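Local structure of 2,3-dihydroxy-2,3-dihydrophenylpropionate dehydrogenase (Pseudomonas sp. MC1, 5XTF) at the interface of chains A and B. The protein catalyses the NAD+-dependent oxidation of naphthalene cis-dihydrodiol to 1,2-dihydroxynaphthalene, in the bacterial breakdown of aromatic hydrocarbons. Coordinates in Å, arbitrary orientation; residue numbers count along the deposited sequence, not the author numbering. Chains: chain A/B, 2,3-dihydroxy-2,3-dihydrophenylpropionate dehydrogenase.

Contact 1: the interface of chains A and B. Residues chain A 137, 140-141, 144, 185-186, 189-190; chain B 113-115, 170-171.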
ATOM      1  N   PHE A 137     -12.727 -15.718 -10.815  1.00 21.74           N
ATOM      2  CA  PHE A 137     -13.516 -15.149 -11.894  1.00 23.23           C
ATOM      3  C   PHE A 137     -14.651 -16.091 -12.283  1.00 23.95           C
ATOM      4  O   PHE A 137     -15.790 -15.655 -12.484  1.00 19.79           O
ATOM      5  CB  PHE A 137     -12.625 -14.867 -13.104  1.00 19.11           C
ATOM      6  CG  PHE A 137     -11.859 -13.575 -13.018  1.00 24.27           C
ATOM      7  CD1 PHE A 137     -10.508 -13.566 -12.693  1.00 22.36           C
ATOM      8  CD2 PHE A 137     -12.486 -12.372 -13.272  1.00 26.52           C
ATOM      9  CE1 PHE A 137      -9.798 -12.372 -12.631  1.00 22.27           C
ATOM     10  CE2 PHE A 137     -11.782 -11.182 -13.217  1.00 27.36           C
ATOM     11  CZ  PHE A 137     -10.438 -11.185 -12.890  1.00 23.27           C
ATOM     12  N   ILE A 140     -17.391 -16.288  -9.558  1.00 22.83           N
ATOM     13  CA  ILE A 140     -18.138 -15.039  -9.447  1.00 19.68           C
ATOM     14  C   ILE A 140     -19.005 -14.816 -10.680  1.00 21.59           C
ATOM     15  O   ILE A 140     -20.120 -14.291 -10.584  1.00 23.98           O
ATOM     16  CB  ILE A 140     -17.169 -13.860  -9.223  1.00 26.90           C
ATOM     17  CG1 ILE A 140     -16.568 -13.906  -7.813  1.00 21.61           C
ATOM     18  CG2 ILE A 140     -17.856 -12.514  -9.506  1.00 20.78           C
ATOM     19  CD1 ILE A 140     -15.221 -13.161  -7.752  1.00 28.76           C
ATOM     20  N   SER A 141     -18.484 -15.138 -11.863  1.00 21.40           N
ATOM     21  CA  SER A 141     -19.319 -15.084 -13.059  1.00 26.31           C
ATOM     22  C   SER A 141     -20.546 -15.978 -12.906  1.00 23.89           C
ATOM     23  O   SER A 141     -21.670 -15.582 -13.237  1.00 23.03           O
ATOM     24  CB  SER A 141     -18.501 -15.508 -14.280  1.00 25.12           C
ATOM     25  OG  SER A 141     -19.296 -15.512 -15.456  1.00 28.57           O
ATOM     26  N   LEU A 144     -22.956 -14.313 -10.206  1.00 26.02           N
ATOM     27  CA  LEU A 144     -23.362 -12.911 -10.332  1.00 27.26           C
ATOM     28  C   LEU A 144     -24.860 -12.706 -10.551  1.00 25.43           C
ATOM     29  O   LEU A 144     -25.439 -11.839  -9.874  1.00 23.11           O
ATOM     30  CB  LEU A 144     -22.544 -12.255 -11.452  1.00 27.35           C
ATOM     31  CG  LEU A 144     -22.639 -10.739 -11.694  1.00 28.98           C
ATOM     32  CD1 LEU A 144     -22.160  -9.957 -10.514  1.00 28.82           C
ATOM     33  CD2 LEU A 144     -21.790 -10.392 -12.914  1.00 34.39           C
ATOM     34  N   ALA A 185     -11.052  -3.960  -8.353  1.00 24.42           N
ATOM     35  CA  ALA A 185     -11.739  -3.803  -9.632  1.00 21.44           C
ATOM     36  C   ALA A 185     -13.209  -4.209  -9.536  1.00 23.56           C
ATOM     37  O   ALA A 185     -14.093  -3.479  -9.996  1.00 22.96           O
ATOM     38  CB  ALA A 185     -11.019  -4.628 -10.703  1.00 19.48           C
ATOM     39  N   LEU A 186     -13.494  -5.383  -8.957  1.00 21.53           N
ATOM     40  CA  LEU A 186     -14.875  -5.857  -8.914  1.00 21.71           C
ATOM     41  C   LEU A 186     -15.718  -5.041  -7.947  1.00 22.93           C
ATOM     42  O   LEU A 186     -16.881  -4.738  -8.240  1.00 22.34           O
ATOM     43  CB  LEU A 186     -14.912  -7.338  -8.544  1.00 21.57           C
ATOM     44  CG  LEU A 186     -14.255  -8.166  -9.665  1.00 26.00           C
ATOM     45  CD1 LEU A 186     -14.145  -9.613  -9.266  1.00 24.40           C
ATOM     46  CD2 LEU A 186     -14.989  -8.008 -11.003  1.00 20.87           C
ATOM     47  N   GLU A 189     -16.564  -1.952  -9.985  1.00 22.69           N
ATOM     48  CA  GLU A 189     -17.481  -2.230 -11.084  1.00 27.29           C
ATOM     49  C   GLU A 189     -18.884  -2.593 -10.586  1.00 25.27           C
ATOM     50  O   GLU A 189     -19.882  -2.186 -11.187  1.00 27.79           O
ATOM     51  CB  GLU A 189     -16.915  -3.355 -11.945  1.00 24.21           C
ATOM     52  CG  GLU A 189     -17.840  -3.821 -13.023  1.00 33.58           C
ATOM     53  CD  GLU A 189     -17.192  -4.838 -13.943  1.00 41.20           C
ATOM     54  OE1 GLU A 189     -17.932  -5.456 -14.737  1.00 50.14           O
ATOM     55  OE2 GLU A 189     -15.954  -5.024 -13.870  1.00 40.58           O
ATOM     56  N   LEU A 190     -18.982  -3.357  -9.494  1.00 24.92           N
ATOM     57  CA  LEU A 190     -20.260  -3.931  -9.079  1.00 25.96           C
ATOM     58  C   LEU A 190     -21.018  -3.090  -8.062  1.00 25.29           C
ATOM     59  O   LEU A 190     -22.202  -3.340  -7.853  1.00 26.53           O
ATOM     60  CB  LEU A 190     -20.047  -5.333  -8.505  1.00 22.85           C
ATOM     61  CG  LEU A 190     -19.511  -6.264  -9.587  1.00 24.59           C
ATOM     62  CD1 LEU A 190     -19.201  -7.615  -8.997  1.00 24.33           C
ATOM     63  CD2 LEU A 190     -20.509  -6.367 -10.755  1.00 26.75           C
TER
ATOM     64  N   ASN B 113     -16.386  -6.338 -19.097  1.00 39.07           N
ATOM     65  CA  ASN B 113     -17.232  -6.412 -17.907  1.00 39.20           C
ATOM     66  C   ASN B 113     -17.354  -7.838 -17.390  1.00 36.76           C
ATOM     67  O   ASN B 113     -17.330  -8.804 -18.151  1.00 36.79           O
ATOM     68  CB  ASN B 113     -18.633  -5.876 -18.188  1.00 37.98           C
ATOM     69  CG  ASN B 113     -18.660  -4.374 -18.323  1.00 48.00           C
ATOM     70  OD1 ASN B 113     -18.574  -3.648 -17.334  1.00 50.54           O
ATOM     71  ND2 ASN B 113     -18.777  -3.893 -19.556  1.00 52.48           N
ATOM     72  N   ILE B 114     -17.515  -7.957 -16.071  1.00 33.34           N
ATOM     73  CA  ILE B 114     -17.638  -9.268 -15.454  1.00 32.97           C
ATOM     74  C   ILE B 114     -18.999  -9.902 -15.738  1.00 32.75           C
ATOM     75  O   ILE B 114     -19.155 -11.112 -15.547  1.00 32.52           O
ATOM     76  CB  ILE B 114     -17.374  -9.150 -13.940  1.00 35.81           C
ATOM     77  CG1 ILE B 114     -17.251 -10.538 -13.280  1.00 34.73           C
ATOM     78  CG2 ILE B 114     -18.454  -8.286 -13.278  1.00 29.96           C
ATOM     79  CD1 ILE B 114     -15.993 -11.317 -13.673  1.00 27.72           C
ATOM     80  N   GLU B 115     -19.982  -9.123 -16.204  1.00 31.36           N
ATOM     81  CA  GLU B 115     -21.280  -9.674 -16.587  1.00 35.28           C
ATOM     82  C   GLU B 115     -21.250 -10.421 -17.917  1.00 37.04           C
ATOM     83  O   GLU B 115     -22.152 -11.218 -18.180  1.00 40.31           O
ATOM     84  CB  GLU B 115     -22.329  -8.568 -16.678  1.00 37.70           C
ATOM     85  CG  GLU B 115     -22.782  -8.011 -15.332  1.00 44.97           C
ATOM     86  CD  GLU B 115     -22.447  -6.542 -15.175  1.00 54.44           C
ATOM     87  OE1 GLU B 115     -22.741  -5.971 -14.091  1.00 48.53           O
ATOM     88  OE2 GLU B 115     -21.883  -5.968 -16.146  1.00 60.58           O
ATOM     89  N   SER B 170     -11.510  -5.945 -14.925  1.00 25.71           N
ATOM     90  CA  SER B 170     -10.958  -6.653 -13.779  1.00 22.40           C
ATOM     91  C   SER B 170      -9.836  -7.592 -14.182  1.00 22.86           C
ATOM     92  O   SER B 170      -8.908  -7.803 -13.395  1.00 23.21           O
ATOM     93  CB  SER B 170     -12.062  -7.415 -13.053  1.00 24.16           C
ATOM     94  OG  SER B 170     -12.662  -8.362 -13.918  1.00 26.39           O
ATOM     95  N   CYS B 171      -9.896  -8.176 -15.385  1.00 24.08           N
ATOM     96  CA  CYS B 171      -8.776  -9.003 -15.834  1.00 26.94           C
ATOM     97  C   CYS B 171      -7.499  -8.179 -15.909  1.00 24.19           C
ATOM     98  O   CYS B 171      -6.471  -8.552 -15.331  1.00 24.96           O
ATOM     99  CB  CYS B 171      -9.071  -9.638 -17.193  1.00 25.45           C
ATOM    100  SG  CYS B 171     -10.529 -10.706 -17.179  1.00 40.10           S
TER
HETATM  101  O   HOH W   1     -14.376  -6.533 -15.244  1.00 31.38           O
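B:Ile114, on a loop of chain B, enters a groove between the long helices 118-150 and 170-190 of chain A, the helix pair through which short-chain dehydrogenases/reductases commonly dimerise. Its backbone N donates to the carboxylate oxygen OE1 of A:Glu189 at 2.9 Å, in a nearly straight bond (166° at H) that uses the syn lone pair, on the side of the other oxygen. The side chain then divides its work between two branches. CG1 runs anti to the backbone N (chi1 -170°) and carries CD1 to the edge of the A:Phe137 ring, in its plane, 3.7 Å from CD2. CG2 falls between the backbone N and the carbonyl carbon and turns the other way, toward the A:Glu189 carboxylate and CD2 of A:Leu190, while CD2 of A:Leu186 approaches CB.

The second carboxylate oxygen, OE2 of A:Glu189, meets water 1 at 2.6 Å. This water also joins the backbone N of B:Ser170 at 2.9 Å and its hydroxyl OG at 2.8 Å, so one carboxylate ties the loop of chain B to the start of its helix 170-190. The N-terminal end of that helix, reached through the water, would be expected to favour a negative charge on the carboxylate; B:Glu115 OE2, 4.2 Å from A:Glu189 OE1, may oppose it. CB of B:Ser170 packs against CD2 of A:Leu186 at 3.6 Å, with CB of A:Ala185 beside its CA.

A:Glu189 spans the gap because its chain is fully extended, with CG anti to the backbone N (chi1 174°). Farther along helix 118-150, A:Leu144, likewise with CG anti to N, sets CD2 against CG of B:Glu115 at 3.5 Å, the two side chains crossing obliquely. B:Glu115 bends at chi2, its side chain running antiparallel to that of A:Leu190.

Contact 2: the interface of chains A and B. Residues chain A 129, 133, 137, 174, 177-178, 180-182; chain B 125, 129, 133, 174, 177-178.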
ATOM      1  N   PHE A 129      -2.281 -20.349 -11.201  1.00 24.62           N
ATOM      2  CA  PHE A 129      -3.152 -19.260 -11.628  1.00 22.48           C
ATOM      3  C   PHE A 129      -4.555 -19.749 -11.984  1.00 27.94           C
ATOM      4  O   PHE A 129      -5.536 -19.034 -11.723  1.00 27.08           O
ATOM      5  CB  PHE A 129      -2.494 -18.490 -12.775  1.00 21.20           C
ATOM      6  CG  PHE A 129      -1.649 -17.347 -12.300  1.00 19.77           C
ATOM      7  CD1 PHE A 129      -0.419 -17.579 -11.711  1.00 20.78           C
ATOM      8  CD2 PHE A 129      -2.103 -16.045 -12.404  1.00 22.38           C
ATOM      9  CE1 PHE A 129       0.355 -16.523 -11.245  1.00 21.39           C
ATOM     10  CE2 PHE A 129      -1.340 -14.973 -11.938  1.00 16.67           C
ATOM     11  CZ  PHE A 129      -0.110 -15.218 -11.360  1.00 21.13           C
ATOM     12  N   VAL A 133      -6.750 -17.775  -9.245  1.00 21.11           N
ATOM     13  CA  VAL A 133      -7.248 -16.542  -9.843  1.00 24.45           C
ATOM     14  C   VAL A 133      -8.386 -16.812 -10.819  1.00 23.17           C
ATOM     15  O   VAL A 133      -9.465 -16.224 -10.689  1.00 22.76           O
ATOM     16  CB  VAL A 133      -6.126 -15.764 -10.554  1.00 21.55           C
ATOM     17  CG1 VAL A 133      -6.663 -14.429 -11.071  1.00 20.80           C
ATOM     18  CG2 VAL A 133      -4.916 -15.587  -9.635  1.00 23.09           C
ATOM     19  N   PHE A 137     -12.727 -15.718 -10.815  1.00 21.74           N
ATOM     20  CA  PHE A 137     -13.516 -15.149 -11.894  1.00 23.23           C
ATOM     21  C   PHE A 137     -14.651 -16.091 -12.283  1.00 23.95           C
ATOM     22  O   PHE A 137     -15.790 -15.655 -12.484  1.00 19.79           O
ATOM     23  CB  PHE A 137     -12.625 -14.867 -13.104  1.00 19.11           C
ATOM     24  CG  PHE A 137     -11.859 -13.575 -13.018  1.00 24.27           C
ATOM     25  CD1 PHE A 137     -10.508 -13.566 -12.693  1.00 22.36           C
ATOM     26  CD2 PHE A 137     -12.486 -12.372 -13.272  1.00 26.52           C
ATOM     27  CE1 PHE A 137      -9.798 -12.372 -12.631  1.00 22.27           C
ATOM     28  CE2 PHE A 137     -11.782 -11.182 -13.217  1.00 27.36           C
ATOM     29  CZ  PHE A 137     -10.438 -11.185 -12.890  1.00 23.27           C
ATOM     30  N   ALA A 174       2.509 -13.843  -6.726  1.00 25.26           N
ATOM     31  CA  ALA A 174       1.885 -13.065  -7.794  1.00 22.35           C
ATOM     32  C   ALA A 174       0.406 -13.420  -7.945  1.00 20.84           C
ATOM     33  O   ALA A 174      -0.420 -12.551  -8.238  1.00 20.66           O
ATOM     34  CB  ALA A 174       2.633 -13.272  -9.113  1.00 16.80           C
ATOM     35  N   HIS A 177      -1.403 -11.543  -5.244  1.00 22.81           N
ATOM     36  CA  HIS A 177      -1.553 -10.123  -5.551  1.00 22.34           C
ATOM     37  C   HIS A 177      -2.648  -9.889  -6.577  1.00 20.64           C
ATOM     38  O   HIS A 177      -3.379  -8.894  -6.501  1.00 20.14           O
ATOM     39  CB  HIS A 177      -0.231  -9.535  -6.046  1.00 20.11           C
ATOM     40  CG  HIS A 177       0.704  -9.160  -4.946  1.00 22.06           C
ATOM     41  ND1 HIS A 177       1.331 -10.097  -4.152  1.00 22.25           N
ATOM     42  CD2 HIS A 177       1.119  -7.947  -4.502  1.00 20.78           C
ATOM     43  CE1 HIS A 177       2.087  -9.479  -3.263  1.00 25.10           C
ATOM     44  NE2 HIS A 177       1.978  -8.174  -3.456  1.00 23.76           N
ATOM     45  N   ALA A 178      -2.764 -10.774  -7.565  1.00 21.48           N
ATOM     46  CA  ALA A 178      -3.830 -10.606  -8.544  1.00 20.10           C
ATOM     47  C   ALA A 178      -5.202 -10.603  -7.868  1.00 20.77           C
ATOM     48  O   ALA A 178      -6.094  -9.841  -8.260  1.00 22.57           O
ATOM     49  CB  ALA A 178      -3.732 -11.701  -9.607  1.00 16.42           C
ATOM     50  N   LEU A 180      -5.864  -9.392  -5.001  1.00 21.54           N
ATOM     51  CA  LEU A 180      -6.076  -8.049  -4.464  1.00 22.29           C
ATOM     52  C   LEU A 180      -6.593  -7.120  -5.540  1.00 21.33           C
ATOM     53  O   LEU A 180      -7.395  -6.228  -5.262  1.00 20.67           O
ATOM     54  CB  LEU A 180      -4.791  -7.467  -3.896  1.00 22.43           C
ATOM     55  CG  LEU A 180      -4.171  -8.096  -2.672  1.00 28.71           C
ATOM     56  CD1 LEU A 180      -2.988  -7.236  -2.247  1.00 34.89           C
ATOM     57  CD2 LEU A 180      -5.189  -8.158  -1.587  1.00 29.17           C
ATOM     58  N   GLY A 181      -6.133  -7.315  -6.777  1.00 19.87           N
ATOM     59  CA  GLY A 181      -6.605  -6.480  -7.865  1.00 20.60           C
ATOM     60  C   GLY A 181      -8.041  -6.797  -8.217  1.00 23.09           C
ATOM     61  O   GLY A 181      -8.822  -5.900  -8.548  1.00 20.19           O
ATOM     62  N   MET A 182      -8.403  -8.085  -8.161  1.00 22.26           N
ATOM     63  CA  MET A 182      -9.799  -8.486  -8.318  1.00 24.00           C
ATOM     64  C   MET A 182     -10.695  -7.741  -7.350  1.00 20.75           C
ATOM     65  O   MET A 182     -11.755  -7.246  -7.737  1.00 21.56           O
ATOM     66  CB  MET A 182      -9.955  -9.988  -8.093  1.00 22.31           C
ATOM     67  CG  MET A 182      -9.291 -10.819  -9.125  1.00 26.85           C
ATOM     68  SD  MET A 182      -9.817 -12.534  -8.999  1.00 30.91           S
ATOM     69  CE  MET A 182     -11.541 -12.387  -9.455  1.00 26.14           C
TER
ATOM     70  N   PHE B 125      -9.171 -13.696 -20.394  1.00 27.41           N
ATOM     71  CA  PHE B 125      -8.327 -13.942 -19.229  1.00 27.17           C
ATOM     72  C   PHE B 125      -7.073 -14.699 -19.635  1.00 26.89           C
ATOM     73  O   PHE B 125      -5.966 -14.378 -19.184  1.00 26.84           O
ATOM     74  CB  PHE B 125      -9.109 -14.699 -18.142  1.00 25.31           C
ATOM     75  CG  PHE B 125      -8.277 -15.074 -16.936  1.00 21.39           C
ATOM     76  CD1 PHE B 125      -7.396 -16.140 -16.985  1.00 21.93           C
ATOM     77  CD2 PHE B 125      -8.394 -14.374 -15.752  1.00 19.96           C
ATOM     78  CE1 PHE B 125      -6.615 -16.482 -15.893  1.00 22.22           C
ATOM     79  CE2 PHE B 125      -7.634 -14.727 -14.642  1.00 19.20           C
ATOM     80  CZ  PHE B 125      -6.737 -15.778 -14.717  1.00 21.46           C
ATOM     81  N   PHE B 129      -3.407 -12.862 -19.094  1.00 19.81           N
ATOM     82  CA  PHE B 129      -2.422 -13.374 -18.152  1.00 21.55           C
ATOM     83  C   PHE B 129      -1.233 -14.033 -18.848  1.00 26.71           C
ATOM     84  O   PHE B 129      -0.109 -13.972 -18.325  1.00 21.63           O
ATOM     85  CB  PHE B 129      -3.102 -14.312 -17.161  1.00 19.81           C
ATOM     86  CG  PHE B 129      -3.758 -13.573 -16.023  1.00 23.25           C
ATOM     87  CD1 PHE B 129      -4.967 -12.930 -16.206  1.00 20.41           C
ATOM     88  CD2 PHE B 129      -3.128 -13.480 -14.782  1.00 22.15           C
ATOM     89  CE1 PHE B 129      -5.552 -12.219 -15.160  1.00 25.70           C
ATOM     90  CE2 PHE B 129      -3.703 -12.769 -13.734  1.00 20.09           C
ATOM     91  CZ  PHE B 129      -4.924 -12.146 -13.925  1.00 21.56           C
ATOM     92  N   VAL B 133       1.590 -11.403 -17.673  1.00 22.06           N
ATOM     93  CA  VAL B 133       2.172 -12.028 -16.491  1.00 18.32           C
ATOM     94  C   VAL B 133       3.032 -13.228 -16.853  1.00 19.30           C
ATOM     95  O   VAL B 133       4.228 -13.250 -16.545  1.00 22.65           O
ATOM     96  CB  VAL B 133       1.091 -12.444 -15.479  1.00 20.69           C
ATOM     97  CG1 VAL B 133       1.750 -13.044 -14.227  1.00 16.22           C
ATOM     98  CG2 VAL B 133       0.192 -11.253 -15.116  1.00 19.33           C
ATOM     99  N   ALA B 174      -6.248  -7.141 -12.470  1.00 23.93           N
ATOM    100  CA  ALA B 174      -5.696  -8.279 -11.743  1.00 19.70           C
ATOM    101  C   ALA B 174      -4.330  -8.670 -12.294  1.00 20.84           C
ATOM    102  O   ALA B 174      -3.419  -9.005 -11.531  1.00 19.68           O
ATOM    103  CB  ALA B 174      -6.672  -9.452 -11.804  1.00 19.60           C
ATOM    104  N   HIS B 177      -1.829  -6.150 -11.043  1.00 21.30           N
ATOM    105  CA  HIS B 177      -1.480  -6.396  -9.649  1.00 20.90           C
ATOM    106  C   HIS B 177      -0.550  -7.591  -9.504  1.00 20.77           C
ATOM    107  O   HIS B 177       0.359  -7.577  -8.666  1.00 22.42           O
ATOM    108  CB  HIS B 177      -2.738  -6.592  -8.815  1.00 19.58           C
ATOM    109  CG  HIS B 177      -3.371  -5.310  -8.388  1.00 21.66           C
ATOM    110  ND1 HIS B 177      -4.070  -4.500  -9.261  1.00 23.46           N
ATOM    111  CD2 HIS B 177      -3.404  -4.690  -7.184  1.00 21.18           C
ATOM    112  CE1 HIS B 177      -4.508  -3.438  -8.609  1.00 24.72           C
ATOM    113  NE2 HIS B 177      -4.120  -3.531  -7.348  1.00 24.40           N
ATOM    114  N   ALA B 178      -0.754  -8.638 -10.303  1.00 19.38           N
ATOM    115  CA  ALA B 178       0.169  -9.765 -10.252  1.00 20.02           C
ATOM    116  C   ALA B 178       1.606  -9.322 -10.548  1.00 21.23           C
ATOM    117  O   ALA B 178       2.551  -9.813  -9.920  1.00 21.55           O
ATOM    118  CB  ALA B 178      -0.291 -10.865 -11.213  1.00 18.20           C
TER
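The ring of A:Phe137 has the methyl CE of A:Met182, from its own chain, over the centre of one face, 3.5 Å above the plane. From chain B comes the rim of B:Phe125, whose CE2 lies 3.7 Å from CD1 of A:Phe137; the rings are edge-to-face, their planes turned by 66°. B:Phe125, with CG anti to the backbone N (chi1 176°), has A:Phe137 CE1 and A:Val133 CG1 at its edge, in plane, and takes CD1 of B:Phe129 over the centre of one face. In return, CZ of B:Phe125 sits above B:Phe129, offset toward the rim. These face contacts within chain B are likely to fix the tilt of the B:Phe125 ring that meets chain A.

Here the helices 118-150 and 170-190 of both subunits form the four-helix dimer contact typical of short-chain dehydrogenases/reductases. The side chains of A:Phe129 and B:Phe129 run at about a right angle to each other, and CD2 of one lies 3.6 Å from CD2 of the other. CZ of A:Phe129 reaches CG1 of B:Val133, and CZ of B:Phe129 reaches CG1 of A:Val133.

The imidazole of B:His177 lies flat against the backbone of the facing helix, with A:Gly181 CA over the centre of one face, 3.5 Å from the ring centroid. With CG anti to the carbonyl carbon (chi1 -83°), the ring is laid along a stretch where glycine has no side chain to hold it off. An alanine at B:His177 would remove this flat ring and would probably leave A:Gly181 less well packed, loosening the fit of the two helices. No polar pair bridges the chains in this patch, which rests on shape.

Small residues let the two 170-190 helices approach closely: CB of A:Ala178 lies 3.3 Å from the carbonyl O of B:Ala174 and 3.9 Å from CB of B:Ala178.

Contact 1 and contact 2 have centres about 13 Å apart and share A:Phe137, whose ring meets different chain B residues in each. In chain A both draw on helices 118-150 and 170-190, so they are parts of one continuous surface. Both also use helix 170-190 of chain B; contact 1 adds the loop at B:Asn113 to B:Glu115 and supplies polar bonds. Contact 2 straddles the two-fold axis, whereas contact 1 recurs on its other side with the chains exchanged. Helix 170-190 also carries A:Lys176, the NAD+-binding lysine of the family's Tyr-x-x-x-Lys motif, so pairing of these two subunits within the tetramer may help steady the active site.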